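Local coordinates for protein rRNA N-glycosidase (Bougainvillea spectabilis, PDB 3CTK) that is a single-chain plant ribosome-inactivating protein whose fold packs a mixed beta sheet against a set of helices, at residues 2-7 with 19-24; 46-51 with 62-67; 6-11 with 50-55; 32-37 with 242-247; 133-138 with 157-162. All coordinates share one frame; numbering follows the deposited sequence.

Contact 1: 2-7 with 19-24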
# COMPACT_ATOMS: atom_id res chain seq x y z
N ASN A 2 6.85 12.13 8.89
CA ASN A 2 6.05 11.61 10.00
C ASN A 2 6.02 10.08 9.95
O ASN A 2 6.23 9.48 8.90
CB ASN A 2 4.62 12.14 9.94
CG ASN A 2 4.55 13.65 10.04
OD1 ASN A 2 5.36 14.28 10.73
ND2 ASN A 2 3.58 14.24 9.36
N THR A 3 5.76 9.47 11.10
CA THR A 3 5.71 8.02 11.22
C THR A 3 4.40 7.54 11.83
O THR A 3 3.88 8.14 12.77
CB THR A 3 6.86 7.49 12.11
OG1 THR A 3 8.12 7.84 11.53
CG2 THR A 3 6.77 5.98 12.26
N VAL A 4 3.86 6.45 11.29
CA VAL A 4 2.65 5.83 11.81
C VAL A 4 3.14 4.42 12.15
O VAL A 4 3.94 3.85 11.41
CB VAL A 4 1.53 5.76 10.75
CG1 VAL A 4 1.07 7.17 10.40
CG2 VAL A 4 2.02 5.04 9.50
N SER A 5 2.67 3.87 13.27
CA SER A 5 3.15 2.55 13.68
C SER A 5 2.08 1.47 13.83
O SER A 5 0.93 1.76 14.14
CB SER A 5 3.93 2.66 14.99
OG SER A 5 5.02 3.55 14.86
N PHE A 6 2.49 0.23 13.61
CA PHE A 6 1.60 -0.92 13.74
C PHE A 6 2.38 -2.12 14.28
O PHE A 6 3.35 -2.57 13.66
CB PHE A 6 0.99 -1.27 12.38
CG PHE A 6 -0.00 -2.40 12.42
CD1 PHE A 6 -1.01 -2.42 13.39
CD2 PHE A 6 0.05 -3.43 11.49
CE1 PHE A 6 -1.95 -3.45 13.43
CE2 PHE A 6 -0.89 -4.46 11.51
CZ PHE A 6 -1.89 -4.47 12.48
N ASN A 7 1.97 -2.62 15.44
CA ASN A 7 2.62 -3.77 16.04
C ASN A 7 1.78 -5.00 15.71
O ASN A 7 0.58 -5.03 16.00
CB ASN A 7 2.72 -3.60 17.56
CG ASN A 7 3.49 -4.72 18.22
OD1 ASN A 7 3.03 -5.86 18.25
ND2 ASN A 7 4.67 -4.41 18.74
N GLN A 19 -6.52 4.42 9.48
CA GLN A 19 -7.10 5.75 9.47
C GLN A 19 -6.02 6.80 9.69
O GLN A 19 -6.05 7.86 9.06
CB GLN A 19 -8.20 5.89 10.54
CG GLN A 19 -8.86 7.26 10.54
CD GLN A 19 -9.47 7.63 9.20
OE1 GLN A 19 -9.10 8.64 8.58
NE2 GLN A 19 -10.40 6.82 8.73
N ASP A 20 -5.07 6.51 10.57
CA ASP A 20 -3.99 7.47 10.82
C ASP A 20 -3.12 7.65 9.57
O ASP A 20 -2.62 8.75 9.32
CB ASP A 20 -3.12 7.03 12.01
CG ASP A 20 -3.86 7.12 13.34
OD1 ASP A 20 -4.81 7.92 13.44
OD2 ASP A 20 -3.47 6.41 14.29
N LEU A 21 -2.95 6.58 8.80
CA LEU A 21 -2.16 6.66 7.57
C LEU A 21 -2.91 7.52 6.55
O LEU A 21 -2.32 8.35 5.87
CB LEU A 21 -1.90 5.26 7.00
CG LEU A 21 -1.19 5.16 5.63
CD1 LEU A 21 0.10 5.97 5.62
CD2 LEU A 21 -0.92 3.69 5.33
N ARG A 22 -4.23 7.33 6.45
CA ARG A 22 -5.01 8.13 5.51
C ARG A 22 -4.91 9.62 5.87
O ARG A 22 -4.87 10.47 4.99
CB ARG A 22 -6.49 7.72 5.52
CG ARG A 22 -6.77 6.39 4.84
CD ARG A 22 -8.25 6.01 4.94
NE ARG A 22 -8.50 4.69 4.36
CZ ARG A 22 -9.32 3.79 4.87
NH1 ARG A 22 -10.01 4.05 5.98
NH2 ARG A 22 -9.44 2.60 4.28
N ASN A 23 -4.89 9.92 7.17
CA ASN A 23 -4.79 11.30 7.62
C ASN A 23 -3.50 11.94 7.12
O ASN A 23 -3.47 13.13 6.79
CB ASN A 23 -4.83 11.36 9.16
CG ASN A 23 -6.22 11.06 9.72
OD1 ASN A 23 -6.38 10.89 10.93
ND2 ASN A 23 -7.22 11.02 8.85
N GLU A 24 -2.43 11.16 7.06
CA GLU A 24 -1.14 11.65 6.59
C GLU A 24 -1.14 11.85 5.07
O GLU A 24 -0.44 12.71 4.55
CB GLU A 24 -0.02 10.67 6.97
CG GLU A 24 0.20 10.54 8.46
CD GLU A 24 0.75 11.80 9.08
OE1 GLU A 24 0.63 11.95 10.31
OE2 GLU A 24 1.32 12.64 8.34

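Contact 2: 46-51 with 62-67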
# COMPACT_ATOMS: atom_id res chain seq x y z
N ARG A 46 7.49 14.66 1.30
CA ARG A 46 7.21 13.68 0.26
C ARG A 46 6.92 12.25 0.73
O ARG A 46 6.24 11.51 0.03
CB ARG A 46 8.37 13.68 -0.74
CG ARG A 46 8.21 12.76 -1.95
CD ARG A 46 7.01 13.12 -2.82
NE ARG A 46 6.93 12.25 -3.99
CZ ARG A 46 7.66 12.41 -5.09
NH1 ARG A 46 8.53 13.41 -5.18
NH2 ARG A 46 7.55 11.54 -6.09
N PHE A 47 7.43 11.87 1.90
CA PHE A 47 7.21 10.50 2.38
C PHE A 47 6.64 10.38 3.78
O PHE A 47 6.78 11.27 4.61
CB PHE A 47 8.52 9.70 2.35
CG PHE A 47 9.20 9.69 1.01
CD1 PHE A 47 10.27 10.53 0.75
CD2 PHE A 47 8.74 8.85 -0.00
CE1 PHE A 47 10.89 10.54 -0.50
CE2 PHE A 47 9.35 8.85 -1.25
CZ PHE A 47 10.43 9.69 -1.51
N VAL A 48 5.98 9.25 4.03
CA VAL A 48 5.45 8.94 5.35
C VAL A 48 6.07 7.59 5.67
O VAL A 48 6.19 6.73 4.80
CB VAL A 48 3.90 8.83 5.37
CG1 VAL A 48 3.42 7.80 4.36
CG2 VAL A 48 3.43 8.46 6.77
N LEU A 49 6.50 7.41 6.91
CA LEU A 49 7.13 6.16 7.32
C LEU A 49 6.16 5.29 8.12
O LEU A 49 5.43 5.78 8.98
CB LEU A 49 8.39 6.46 8.14
CG LEU A 49 9.38 7.41 7.44
CD1 LEU A 49 10.52 7.77 8.38
CD2 LEU A 49 9.91 6.74 6.18
N VAL A 50 6.17 4.00 7.82
CA VAL A 50 5.30 3.04 8.49
C VAL A 50 6.17 2.02 9.23
O VAL A 50 6.81 1.17 8.60
CB VAL A 50 4.39 2.31 7.48
CG1 VAL A 50 3.56 1.24 8.18
CG2 VAL A 50 3.48 3.31 6.79
N ASP A 51 6.18 2.11 10.55
CA ASP A 51 6.97 1.20 11.39
C ASP A 51 6.16 -0.04 11.75
O ASP A 51 5.19 0.03 12.50
CB ASP A 51 7.40 1.91 12.68
CG ASP A 51 8.55 2.87 12.46
OD1 ASP A 51 8.84 3.21 11.30
OD2 ASP A 51 9.16 3.29 13.47
N VAL A 62 8.93 1.06 6.66
CA VAL A 62 8.55 1.14 5.25
C VAL A 62 8.24 2.57 4.81
O VAL A 62 7.44 3.26 5.44
CB VAL A 62 7.31 0.24 4.99
CG1 VAL A 62 6.98 0.21 3.50
CG2 VAL A 62 7.59 -1.17 5.51
N ALA A 63 8.86 3.00 3.72
CA ALA A 63 8.65 4.35 3.20
C ALA A 63 7.59 4.37 2.10
O ALA A 63 7.65 3.59 1.16
CB ALA A 63 9.96 4.91 2.67
N ILE A 64 6.64 5.29 2.23
CA ILE A 64 5.56 5.44 1.26
C ILE A 64 5.53 6.86 0.68
O ILE A 64 5.58 7.84 1.42
CB ILE A 64 4.19 5.12 1.91
CG1 ILE A 64 4.14 3.64 2.29
CG2 ILE A 64 3.05 5.49 0.96
CD1 ILE A 64 2.85 3.22 2.97
N ASP A 65 5.44 6.94 -0.64
CA ASP A 65 5.37 8.21 -1.37
C ASP A 65 3.95 8.74 -1.15
O ASP A 65 2.99 8.11 -1.58
CB ASP A 65 5.61 7.94 -2.86
CG ASP A 65 5.74 9.20 -3.69
OD1 ASP A 65 5.09 10.21 -3.36
OD2 ASP A 65 6.49 9.18 -4.69
N VAL A 66 3.81 9.90 -0.51
CA VAL A 66 2.47 10.42 -0.24
C VAL A 66 1.69 10.89 -1.46
O VAL A 66 0.47 11.03 -1.40
CB VAL A 66 2.49 11.59 0.78
CG1 VAL A 66 3.19 11.15 2.06
CG2 VAL A 66 3.16 12.82 0.17
N THR A 67 2.38 11.11 -2.58
CA THR A 67 1.67 11.57 -3.77
C THR A 67 0.87 10.46 -4.44
O THR A 67 -0.20 10.72 -5.01
CB THR A 67 2.65 12.19 -4.81
OG1 THR A 67 3.51 11.17 -5.33
CG2 THR A 67 3.49 13.29 -4.17

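Contact 3: 6-11 with 50-55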
# COMPACT_ATOMS: atom_id res chain seq x y z
N PHE A 6 2.49 0.23 13.61
CA PHE A 6 1.60 -0.92 13.74
C PHE A 6 2.38 -2.12 14.28
O PHE A 6 3.35 -2.57 13.66
CB PHE A 6 0.99 -1.27 12.38
CG PHE A 6 -0.00 -2.40 12.42
CD1 PHE A 6 -1.01 -2.42 13.39
CD2 PHE A 6 0.05 -3.43 11.49
CE1 PHE A 6 -1.95 -3.45 13.43
CE2 PHE A 6 -0.89 -4.46 11.51
CZ PHE A 6 -1.89 -4.47 12.48
N ASN A 7 1.97 -2.62 15.44
CA ASN A 7 2.62 -3.77 16.04
C ASN A 7 1.78 -5.00 15.71
O ASN A 7 0.58 -5.03 16.00
CB ASN A 7 2.72 -3.60 17.56
CG ASN A 7 3.49 -4.72 18.22
OD1 ASN A 7 3.03 -5.86 18.25
ND2 ASN A 7 4.67 -4.41 18.74
N LEU A 8 2.40 -6.00 15.10
CA LEU A 8 1.69 -7.20 14.68
C LEU A 8 1.15 -8.06 15.83
O LEU A 8 0.46 -9.05 15.60
CB LEU A 8 2.57 -8.04 13.75
CG LEU A 8 3.06 -7.30 12.51
CD1 LEU A 8 3.81 -8.26 11.60
CD2 LEU A 8 1.88 -6.68 11.77
N GLY A 9 1.48 -7.68 17.06
CA GLY A 9 1.00 -8.41 18.21
C GLY A 9 -0.28 -7.76 18.73
O GLY A 9 -0.89 -8.24 19.68
N GLU A 10 -0.68 -6.67 18.08
CA GLU A 10 -1.89 -5.92 18.45
C GLU A 10 -2.73 -5.73 17.20
O GLU A 10 -3.03 -4.60 16.81
CB GLU A 10 -1.51 -4.55 19.01
CG GLU A 10 -0.26 -4.52 19.86
CD GLU A 10 0.03 -3.15 20.43
OE1 GLU A 10 -0.19 -2.15 19.72
OE2 GLU A 10 0.47 -3.06 21.60
N ALA A 11 -3.13 -6.83 16.58
CA ALA A 11 -3.92 -6.77 15.35
C ALA A 11 -5.16 -5.90 15.41
O ALA A 11 -5.54 -5.28 14.42
CB ALA A 11 -4.29 -8.19 14.91
N VAL A 50 6.17 4.00 7.82
CA VAL A 50 5.30 3.04 8.49
C VAL A 50 6.17 2.02 9.23
O VAL A 50 6.81 1.17 8.60
CB VAL A 50 4.39 2.31 7.48
CG1 VAL A 50 3.56 1.24 8.18
CG2 VAL A 50 3.48 3.31 6.79
N ASP A 51 6.18 2.11 10.55
CA ASP A 51 6.97 1.20 11.39
C ASP A 51 6.16 -0.04 11.75
O ASP A 51 5.19 0.03 12.50
CB ASP A 51 7.40 1.91 12.68
CG ASP A 51 8.55 2.87 12.46
OD1 ASP A 51 8.84 3.21 11.30
OD2 ASP A 51 9.16 3.29 13.47
N ILE A 52 6.58 -1.19 11.21
CA ILE A 52 5.90 -2.45 11.48
C ILE A 52 6.79 -3.31 12.36
O ILE A 52 7.92 -3.62 11.98
CB ILE A 52 5.60 -3.21 10.18
CG1 ILE A 52 4.79 -2.32 9.24
CG2 ILE A 52 4.85 -4.51 10.49
CD1 ILE A 52 4.64 -2.89 7.84
N THR A 53 6.28 -3.68 13.53
CA THR A 53 7.05 -4.49 14.48
C THR A 53 6.40 -5.86 14.68
O THR A 53 5.19 -5.96 14.87
CB THR A 53 7.14 -3.78 15.85
OG1 THR A 53 7.71 -2.48 15.67
CG2 THR A 53 8.02 -4.58 16.80
N THR A 54 7.22 -6.90 14.64
CA THR A 54 6.75 -8.27 14.81
C THR A 54 6.67 -8.66 16.29
O THR A 54 7.20 -7.95 17.15
CB THR A 54 7.70 -9.27 14.13
OG1 THR A 54 8.98 -9.22 14.76
CG2 THR A 54 7.85 -8.93 12.65
N THR A 55 6.02 -9.78 16.58
CA THR A 55 5.94 -10.23 17.97
C THR A 55 7.33 -10.69 18.40
O THR A 55 7.61 -10.83 19.59
CB THR A 55 4.94 -11.40 18.15
OG1 THR A 55 5.34 -12.51 17.33
CG2 THR A 55 3.53 -10.97 17.76
O HOH W 1 6.55 -6.95 19.57

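Contact 4: 32-37 with 242-247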
# COMPACT_ATOMS: atom_id res chain seq x y z
N CYS A 32 -16.07 15.14 -3.81
CA CYS A 32 -17.22 14.31 -3.49
C CYS A 32 -17.11 13.77 -2.06
O CYS A 32 -17.41 12.59 -1.79
CB CYS A 32 -17.36 13.16 -4.50
SG CYS A 32 -17.59 13.67 -6.24
N GLN A 33 -16.69 14.64 -1.14
CA GLN A 33 -16.55 14.30 0.27
C GLN A 33 -15.56 13.18 0.58
O GLN A 33 -15.70 12.47 1.58
CB GLN A 33 -17.92 13.93 0.85
CG GLN A 33 -18.92 15.08 0.84
CD GLN A 33 -20.29 14.65 1.32
OE1 GLN A 33 -20.98 13.87 0.67
NE2 GLN A 33 -20.69 15.17 2.47
N LEU A 34 -14.57 13.02 -0.29
CA LEU A 34 -13.54 11.99 -0.12
C LEU A 34 -12.15 12.63 -0.12
O LEU A 34 -11.92 13.64 -0.80
CB LEU A 34 -13.62 10.97 -1.27
CG LEU A 34 -14.85 10.07 -1.34
CD1 LEU A 34 -14.88 9.34 -2.67
CD2 LEU A 34 -14.83 9.08 -0.19
N PRO A 35 -11.21 12.06 0.64
CA PRO A 35 -9.83 12.56 0.73
C PRO A 35 -9.14 12.37 -0.62
O PRO A 35 -9.51 11.48 -1.39
CB PRO A 35 -9.21 11.69 1.82
CG PRO A 35 -10.40 11.20 2.61
CD PRO A 35 -11.39 10.90 1.53
N VAL A 36 -8.14 13.21 -0.90
CA VAL A 36 -7.40 13.14 -2.16
C VAL A 36 -5.92 13.41 -1.89
O VAL A 36 -5.58 14.23 -1.03
CB VAL A 36 -7.93 14.20 -3.17
CG1 VAL A 36 -7.16 14.10 -4.49
CG2 VAL A 36 -9.42 14.01 -3.39
N THR A 37 -5.03 12.72 -2.61
CA THR A 37 -3.59 12.94 -2.43
C THR A 37 -3.15 14.14 -3.26
O THR A 37 -3.89 14.63 -4.12
CB THR A 37 -2.75 11.72 -2.88
OG1 THR A 37 -2.90 11.52 -4.29
CG2 THR A 37 -3.17 10.45 -2.14
N GLY A 242 -11.13 4.78 0.24
CA GLY A 242 -10.47 5.31 1.42
C GLY A 242 -9.85 6.67 1.12
O GLY A 242 -10.00 7.62 1.89
N ILE A 243 -9.15 6.75 0.00
CA ILE A 243 -8.52 8.00 -0.43
C ILE A 243 -8.29 7.91 -1.94
O ILE A 243 -7.90 6.85 -2.45
CB ILE A 243 -7.18 8.29 0.30
CG1 ILE A 243 -6.60 9.62 -0.18
CG2 ILE A 243 -6.18 7.17 0.03
CD1 ILE A 243 -5.43 10.14 0.65
N LEU A 244 -8.56 9.01 -2.65
CA LEU A 244 -8.41 9.05 -4.10
C LEU A 244 -7.07 9.62 -4.55
O LEU A 244 -6.40 10.35 -3.83
CB LEU A 244 -9.51 9.91 -4.73
CG LEU A 244 -10.98 9.59 -4.40
CD1 LEU A 244 -11.88 10.52 -5.20
CD2 LEU A 244 -11.28 8.14 -4.72
N LYS A 245 -6.70 9.27 -5.78
CA LYS A 245 -5.46 9.77 -6.36
C LYS A 245 -5.71 11.20 -6.82
O LYS A 245 -6.84 11.57 -7.16
CB LYS A 245 -5.04 8.91 -7.56
CG LYS A 245 -3.73 9.35 -8.23
CD LYS A 245 -3.37 8.47 -9.43
CE LYS A 245 -4.26 8.75 -10.63
NZ LYS A 245 -4.07 10.13 -11.17
N PHE A 246 -4.65 12.00 -6.81
CA PHE A 246 -4.70 13.40 -7.22
C PHE A 246 -5.29 13.58 -8.61
O PHE A 246 -5.42 12.60 -9.35
CB PHE A 246 -3.30 14.00 -7.22
CG PHE A 246 -2.31 13.24 -8.08
CD1 PHE A 246 -1.40 12.36 -7.50
CD2 PHE A 246 -2.31 13.39 -9.46
CE1 PHE A 246 -0.50 11.62 -8.30
CE2 PHE A 246 -1.42 12.66 -10.27
CZ PHE A 246 -0.51 11.77 -9.69
N LYS A 247 -5.63 14.83 -8.95
CA LYS A 247 -6.16 15.22 -10.26
C LYS A 247 -7.37 16.15 -10.28
O LYS A 247 -8.11 16.25 -9.32
CB LYS A 247 -6.52 14.00 -11.08
CG LYS A 247 -5.47 13.62 -12.11
CD LYS A 247 -5.25 14.75 -13.09
CE LYS A 247 -4.43 14.28 -14.27
NZ LYS A 247 -4.50 15.30 -15.35

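Contact 5: 133-138 with 157-162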
# COMPACT_ATOMS: atom_id res chain seq x y z
N TYR A 133 -0.13 -12.60 10.55
CA TYR A 133 0.84 -13.66 10.79
C TYR A 133 1.72 -13.89 9.57
O TYR A 133 2.93 -14.08 9.69
CB TYR A 133 0.13 -14.98 11.15
CG TYR A 133 1.07 -16.03 11.71
CD1 TYR A 133 1.56 -15.93 13.01
CD2 TYR A 133 1.51 -17.09 10.92
CE1 TYR A 133 2.47 -16.87 13.51
CE2 TYR A 133 2.42 -18.04 11.41
CZ TYR A 133 2.89 -17.91 12.71
OH TYR A 133 3.79 -18.83 13.20
N LYS A 134 1.10 -13.86 8.39
CA LYS A 134 1.84 -14.05 7.15
C LYS A 134 2.81 -12.88 6.95
O LYS A 134 3.92 -13.07 6.48
CB LYS A 134 0.88 -14.14 5.97
CG LYS A 134 -0.01 -15.38 6.00
CD LYS A 134 0.81 -16.67 5.89
CE LYS A 134 -0.10 -17.90 5.91
NZ LYS A 134 0.66 -19.17 5.79
N LEU A 135 2.37 -11.67 7.29
CA LEU A 135 3.23 -10.51 7.14
C LEU A 135 4.43 -10.67 8.07
O LEU A 135 5.57 -10.45 7.66
CB LEU A 135 2.47 -9.22 7.47
CG LEU A 135 3.28 -7.91 7.45
CD1 LEU A 135 3.92 -7.70 6.09
CD2 LEU A 135 2.36 -6.75 7.80
N GLU A 136 4.18 -11.09 9.31
CA GLU A 136 5.29 -11.29 10.25
C GLU A 136 6.26 -12.34 9.73
O GLU A 136 7.47 -12.19 9.85
CB GLU A 136 4.77 -11.67 11.64
CG GLU A 136 5.88 -12.15 12.58
CD GLU A 136 5.60 -11.87 14.04
OE1 GLU A 136 6.35 -12.38 14.90
OE2 GLU A 136 4.64 -11.12 14.33
N PHE A 137 5.72 -13.42 9.16
CA PHE A 137 6.57 -14.48 8.63
C PHE A 137 7.48 -13.95 7.52
O PHE A 137 8.67 -14.30 7.46
CB PHE A 137 5.71 -15.62 8.06
CG PHE A 137 6.51 -16.80 7.59
CD1 PHE A 137 6.86 -17.82 8.47
CD2 PHE A 137 6.95 -16.87 6.27
CE1 PHE A 137 7.63 -18.90 8.04
CE2 PHE A 137 7.73 -17.95 5.84
CZ PHE A 137 8.06 -18.96 6.72
N SER A 138 6.94 -13.11 6.64
CA SER A 138 7.74 -12.56 5.55
C SER A 138 8.82 -11.62 6.07
O SER A 138 9.90 -11.53 5.49
CB SER A 138 6.84 -11.83 4.54
OG SER A 138 6.28 -10.64 5.09
N LEU A 157 4.87 -7.68 -1.73
CA LEU A 157 3.52 -8.02 -2.17
C LEU A 157 2.54 -8.02 -1.01
O LEU A 157 1.42 -7.52 -1.13
CB LEU A 157 3.51 -9.40 -2.86
CG LEU A 157 4.15 -9.42 -4.25
CD1 LEU A 157 4.29 -10.85 -4.75
CD2 LEU A 157 3.30 -8.60 -5.20
N ILE A 158 2.96 -8.57 0.12
CA ILE A 158 2.09 -8.63 1.29
C ILE A 158 1.88 -7.26 1.93
O ILE A 158 0.74 -6.84 2.15
CB ILE A 158 2.65 -9.62 2.35
CG1 ILE A 158 2.71 -11.03 1.74
CG2 ILE A 158 1.77 -9.60 3.60
CD1 ILE A 158 3.39 -12.06 2.63
N VAL A 159 2.96 -6.54 2.19
CA VAL A 159 2.84 -5.23 2.83
C VAL A 159 2.15 -4.17 1.96
O VAL A 159 1.39 -3.34 2.48
CB VAL A 159 4.22 -4.70 3.31
CG1 VAL A 159 4.98 -4.06 2.15
CG2 VAL A 159 4.03 -3.72 4.46
N ILE A 160 2.38 -4.20 0.66
CA ILE A 160 1.75 -3.23 -0.23
C ILE A 160 0.22 -3.37 -0.19
O ILE A 160 -0.51 -2.38 -0.14
CB ILE A 160 2.24 -3.38 -1.69
CG1 ILE A 160 3.69 -2.87 -1.79
CG2 ILE A 160 1.33 -2.61 -2.63
CD1 ILE A 160 4.35 -3.13 -3.14
N GLN A 161 -0.26 -4.61 -0.21
CA GLN A 161 -1.69 -4.84 -0.18
C GLN A 161 -2.32 -4.57 1.19
O GLN A 161 -3.41 -4.00 1.28
CB GLN A 161 -2.01 -6.26 -0.63
CG GLN A 161 -1.46 -6.60 -2.01
CD GLN A 161 -1.92 -7.97 -2.48
OE1 GLN A 161 -3.07 -8.15 -2.87
NE2 GLN A 161 -1.02 -8.94 -2.42
N MET A 162 -1.64 -4.97 2.26
CA MET A 162 -2.18 -4.76 3.61
C MET A 162 -2.08 -3.32 4.11
O MET A 162 -2.81 -2.93 5.02
CB MET A 162 -1.48 -5.69 4.61
CG MET A 162 -1.79 -7.16 4.42
SD MET A 162 -1.03 -8.20 5.68
CE MET A 162 -2.00 -7.74 7.15

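Contact 1: 2-7 with 19-24
D20 is the first residue of helix segment 19-24 to meet strand 3-7, and it does so with backbone and CB: V4 CG1 stands 4.2 Å from D20 O, with D20 CB slightly further off. One residue on, L21 offers its CA to the same methyl, V4 CG1, at 4.3 Å, while the second branch, V4 CG2, approaches L21 CD1 at 4.4 Å. The V4 torsion explains this division, since CG1 is anti to the carbonyl carbon and CG2 takes the crowded position between N and C, so that both methyls face the helix. Beyond V4, L21 also packs on V163 and A167 of helix 149-168.

The arrangement is the first half of a beta-alpha-beta unit, strand 3-7, helix 14-25 and strand 47-53, in which the helix runs back across the sheet; the two short axes pass 8.8 Å apart and lie 165° from parallel.

R22 serves the other side of the helix, with its guanidinium salt-bridged to E173 and bonded to the backbone oxygens of A166 and A167. The E24 side chain bends at chi2 (-67°) and slides past V4 in the opposite direction, E24 CG lying 4.0 Å from V4 CG1, and the carboxylate is carried to N2 at the start of the other segment. There N2 ND2 donates to E24 OE2 over 3.0 Å with an N-H...O angle of 159°. The acceptor lies close to the amide plane of N2, whereas the donor comes from above the carboxylate plane; the two side chains cross at about a right angle.

Contact 2: 46-51 with 62-67
R46 and D65 cross obliquely, and their flat groups are turned 53° apart, yet the guanidinium grips the carboxylate in a side-on, two-nitrogen salt bridge. R46 NE donates to D65 OD1 over 2.8 Å, the oxygen lying in the guanidinium plane, and R46 NH2 reaches the syn lone pair of D65 OD2 at 2.9 Å. NE meets OD1 from above the carboxylate plane, and the NH2 bond is the more bent of the two. OD1 is gripped three times in all, since T67 N and T67 OG1 also donate to it; the bond from T67 N, 3.0 Å long, makes an Asx turn that holds the carboxylate in position for the arginine. So concentrated a set of donors would be expected to keep D65 ionised.

F47 shares its side of the sheet with D65, L49 and A63. Its ring crosses D65 obliquely, F47 CD2 standing 3.7 Å from D65 CA, while R46 CG lies over one ring face, offset toward the rim. L49 CD2 rests on A63 CB.

On the other side, V48 and I64 lie alongside, pointing the same way: V48 CG1, in the crowded position between N and C, meets I64 CB at 3.7 Å. V50 crosses I64 obliquely, with V50 CG2 3.9 Å from I64 CD1. This face is covered by helix 14-25, through L21 and E24 on V48 and F17 on V50.

Backbone bonds pair V48 with I64 and V50 with V62 in both directions, and V66 N donates to R46 O at 3.0 Å with a 170° angle. Antiparallel hydrogen-bonded and non-hydrogen-bonded pairs in turn define the beta hairpin of strands 47-53 and 59-65.

Contact 3: 6-11 with 50-55
L8 CB leaves the backbone toward segment 50-55 and passes 3.5 Å from T53 O, the oxygen that L8 N already holds at 2.8 Å with a nearly straight 170° bond. The next atom, L8 CG, anti to the carbonyl carbon, stays close to that oxygen and touches I52 CG2 at 3.9 Å. Here the side chain forks: CD2 stays on I52 CG2, while L8 CD1 spans I52 CG2 and, at 4.2 Å, T54 CG2. V132 and E136 of helix 132-142 also pack on this leucine, which is therefore buried between sheet and helix.

The backbones are in parallel pairing, F6 with I52 and N7 with T53. F6 N donates to D51 O and T53 N donates to F6 O, the parallel pairing of the two strands that helix 14-25 connects in a beta-alpha-beta unit.

N7 lies on the other face of the sheet with T53. N7 OD1 accepts from G9 N at 2.7 Å in an Asx turn, which fixes the amide within the type I turn N7-E10. N7 ND2 then faces T53 CB at 3.9 Å, the two side chains crossing obliquely, and gives a bond to a water that itself donates to T54 O. Past the last bridge, T55 CG2 comes against G9 CA at 3.6 Å, while T55 OG1 is bonded to E136.

Contact 4: 32-37 with 242-247
A single backbone bridge, V36 with L244, ties the loop after helix 14-25 to the C-terminal loop, which lies some 200 residues later in the chain. L244 is gripped at both ends: L244 N donates to P35 O over 2.9 Å at 175°, though from above the carbonyl plane, and L244 O accepts from T37 N at 3.0 Å, nearly along the C=O axis.

Side chains pack to both sides of this bridge. I243, with CG1 anti to the backbone N, lays CG1 against P35 CB at 3.9 Å and brings CD1 to T37 CG2 at 3.6 Å, crossing the threonine at about a right angle. L34 CD1 meets L244 CD1 tip to tip at 4.1 Å, and V36 CG1 sits 3.7 Å from F246 CA. T37 OG1 lies at the edge of the F246 ring and takes only a weak bond from F246 N; its stronger partner is T67 O.

Around the bridge, L244 packs on S202 and I205 of helix 198-208, I243 and G242 form backbone bonds with R168 at the end of helix 149-168, and the C32-C212 disulfide fastens segment 32-37 to the link between helix 198-208 and strand 214-222.

Contact 5: 133-138 with 157-162
Apolar contacts account for most of this helix pair. L135 and I158 slide past each other in opposite directions, and L135 CD1 meets I158 CG2 at 3.8 Å. Both touching branches follow from the first torsions: L135 CG and I158 CG2 are each anti to their backbone N. The same methyl, L135 CD1, also meets V159 CB at 4.1 Å, the two side chains crossing obliquely, while L135 CB touches M162 SD at 4.1 Å. The other arm of I158 extends to CD1, which lies 4.0 Å from S138 CB and equally far from K134 O.

These are helices 132-142 and 149-168 of the helical part of the ribosome-inactivating protein fold. Their short axes are 9.9 Å apart at closest and run at 140°, closer to antiparallel than to parallel, and L135 and I158 have the nearest CA atoms at the crossing. F155, one turn before I158, extends the packing onto L135 and S138.

Polar bonding runs within or beyond the helices. S138 OG, in the crowded position between N and C, donates back to a lone pair of L135 O, in the carbonyl plane, at 2.7 Å, so this buried hydroxyl is satisfied inside its own helix. The CB of K134 points toward the other helix, but NZ turns away to a salt bridge with E129.

In the fold
Contacts 2 and 3 are pairings within one mixed sheet, and contact 1 packs helix 14-25 on its edge strand 3-7. Contacts 1 and 3 share F6 and N7, contacts 2 and 3 share V50 and D51, and V4 forms backbone hydrogen bonds with L49 and D51 between contacts 1 and 2, whose centres are about 9 Å apart. Contact 5 stands about 11 Å from contact 3, centre to centre, and touches it where T55 OG1 bonds E136 OE1 at 2.6 Å. Contact 4 closes a long loop enclosing contacts 2 and 5. It touches contact 2 through T37 and T67 and contact 1 where R22 packs on G242; its centre lies about 25 Å from that of contact 5, on the opposite side of the chain's centre.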